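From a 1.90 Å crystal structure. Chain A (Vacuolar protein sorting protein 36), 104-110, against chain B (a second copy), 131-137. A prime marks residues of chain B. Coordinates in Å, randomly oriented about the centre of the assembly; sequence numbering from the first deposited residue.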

# COMPACT_ATOMS: atom_id res chain seq x y z
N ASP A 104 17.04 14.48 5.03
CA ASP A 104 18.28 14.11 5.74
C ASP A 104 17.94 13.38 7.06
O ASP A 104 18.19 13.92 8.15
CB ASP A 104 19.10 15.40 5.95
CG ASP A 104 20.50 15.15 6.50
OD1 ASP A 104 21.13 14.13 6.15
OD2 ASP A 104 20.97 16.02 7.28
N PRO A 105 17.31 12.18 6.97
CA PRO A 105 16.96 11.46 8.19
C PRO A 105 18.22 10.87 8.86
O PRO A 105 19.17 10.53 8.16
CB PRO A 105 16.07 10.32 7.67
CG PRO A 105 16.52 10.07 6.30
CD PRO A 105 16.88 11.44 5.77
N SER A 106 18.20 10.75 10.18
CA SER A 106 19.37 10.22 10.93
C SER A 106 19.31 8.72 10.88
O SER A 106 20.29 8.00 11.15
CB SER A 106 19.29 10.64 12.40
OG SER A 106 19.31 12.05 12.51
N SER A 107 18.13 8.25 10.55
CA SER A 107 17.83 6.87 10.50
C SER A 107 16.69 6.77 9.49
O SER A 107 15.70 7.50 9.56
CB SER A 107 17.36 6.43 11.89
OG SER A 107 16.91 5.10 11.83
N SER A 108 16.26 5.32 8.68
CA SER A 108 15.05 5.30 7.87
C SER A 108 13.84 5.11 8.78
O SER A 108 12.70 5.08 8.32
CB SER A 108 15.20 4.22 6.81
OG SER A 108 16.00 4.73 5.76
N THR A 109 14.08 5.04 10.08
CA THR A 109 13.00 4.96 11.03
C THR A 109 12.40 6.34 11.33
O THR A 109 11.32 6.45 11.91
CB THR A 109 13.43 4.24 12.34
OG1 THR A 109 14.30 5.08 13.11
CG2 THR A 109 14.13 2.88 12.02
N GLU A 110 13.11 7.40 10.92
CA GLU A 110 12.73 8.76 11.23
C GLU A 110 11.96 9.36 10.05
O GLU A 110 12.55 9.75 9.03
CB GLU A 110 13.97 9.60 11.44
CG GLU A 110 14.91 9.05 12.50
CD GLU A 110 15.02 9.95 13.68
OE1 GLU A 110 16.08 10.60 13.79
OE2 GLU A 110 14.05 10.02 14.48
N ALA B 131 22.10 -2.18 4.45
CA ALA B 131 23.22 -1.42 3.84
C ALA B 131 22.97 0.10 3.93
O ALA B 131 23.86 0.87 4.33
CB ALA B 131 23.47 -1.86 2.39
N LEU B 132 21.73 0.51 3.64
CA LEU B 132 21.36 1.92 3.74
C LEU B 132 21.42 2.40 5.19
O LEU B 132 22.01 3.43 5.46
CB LEU B 132 19.97 2.18 3.14
CG LEU B 132 19.52 3.64 3.20
CD1 LEU B 132 20.52 4.51 2.46
CD2 LEU B 132 18.10 3.81 2.62
N GLU B 133 20.80 1.67 6.11
CA GLU B 133 20.86 2.04 7.51
C GLU B 133 22.31 2.20 8.03
O GLU B 133 22.55 3.08 8.86
CB GLU B 133 20.07 1.09 8.41
CG GLU B 133 19.89 1.59 9.85
CD GLU B 133 18.80 2.68 10.04
OE1 GLU B 133 18.33 3.30 9.07
OE2 GLU B 133 18.42 2.91 11.20
N ASN B 134 23.25 1.38 7.55
CA ASN B 134 24.66 1.51 7.95
C ASN B 134 25.24 2.85 7.51
O ASN B 134 26.00 3.48 8.25
CB ASN B 134 25.51 0.35 7.43
CG ASN B 134 25.21 -0.94 8.17
OD1 ASN B 134 24.76 -0.92 9.31
ND2 ASN B 134 25.41 -2.07 7.51
N ILE B 135 24.84 3.30 6.34
CA ILE B 135 25.29 4.57 5.81
C ILE B 135 24.67 5.74 6.57
O ILE B 135 25.41 6.63 7.03
CB ILE B 135 25.11 4.63 4.27
CG1 ILE B 135 26.05 3.57 3.67
CG2 ILE B 135 25.38 6.06 3.69
CD1 ILE B 135 26.41 3.76 2.28
N LEU B 136 23.36 5.70 6.79
CA LEU B 136 22.66 6.77 7.51
C LEU B 136 23.15 7.02 8.92
O LEU B 136 23.29 8.18 9.33
CB LEU B 136 21.14 6.54 7.52
CG LEU B 136 20.44 6.68 6.17
CD1 LEU B 136 18.98 6.30 6.37
CD2 LEU B 136 20.54 8.09 5.58
N THR B 137 23.42 5.94 9.66
CA THR B 137 23.72 6.02 11.09
C THR B 137 25.23 6.15 11.40
O THR B 137 26.07 6.26 10.50
CB THR B 137 23.16 4.80 11.85
OG1 THR B 137 23.73 3.61 11.30
CG2 THR B 137 21.65 4.73 11.71
O HOH W 1 22.10 10.71 7.99

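The contact sets a segment without regular secondary structure against a stretch of helix. Chain A contributes a loop that closes in a type I beta turn from Ser107 to Glu110, tied by the backbone hydrogen bond from Glu110 N to Ser107 O at 2.9 Å. Chain B contributes helical residues 131–136; Leu132′ and Glu133′ lie four and three positions before Leu136′, so all three can face the same partner. The nearest CA atoms are those of Ser107 and Leu136′, 5.7 Å apart, and the stretches together bury 289 Å².

The polar centre is one carboxylate gripped by two consecutive serines. Ser107 OG donates to Glu133′ OE2 at 2.7 Å, and the backbone Ser108 N donates to Glu133′ OE1 at 2.9 Å with a nearly straight angle of 163°. Each carboxylate oxygen thus receives its own donor, one from a side chain and one from the main chain. The CA-to-CB bond of Glu133′ points sideways to the loop, and with chi1 t and chi2 p the end of the side chain comes nearer. The CA-to-CB bond of Ser107 points away overall, yet its t rotamer brings OG to the carboxylate.

The hydroxyl is also held from within its own chain. Thr109 OG1 donates to Ser107 OG at 2.9 Å, and Thr109 N adds a weak bond to the same Ser107 OG at 3.3 Å. Ser107 OG therefore accepts from the turn while donating across the contact. On the helix side, Thr137′ OG1 donates to Glu133′ O at 2.8 Å, and that carbonyl also accepts from Thr137′ N at 3.1 Å.

Van der Waals packing centres on Leu136′, whose CA-to-CB bond points toward the loop and which has the largest area covered by it, 72 Å². Its CD1 lies 3.4 Å from Ser108 OG and 3.9 Å from Ser107 C, while Pro105 CG reaches Leu136′ CD1 at 4.5 Å, a loose apolar touch. Leu132′, one turn earlier, adds a contact: its CD2 is 3.9 Å from Ser108 OG. These are van der Waals contacts; the Ser108 hydroxyl finds its hydrogen bonding elsewhere in the structure.

Water joins the two main chains where carbonyls alone cannot pair. Water 1 donates to Pro105 O at 2.9 Å and to Leu136′ O at 3.1 Å, spending one proton on each acceptor. Nearby, Ser106 O packs 3.6 Å from Thr137′ CG2.

The rule to read here is compact: a turn presents a hydroxyl and an amide to one helical carboxylate, beside a leucine that packs against the same loop.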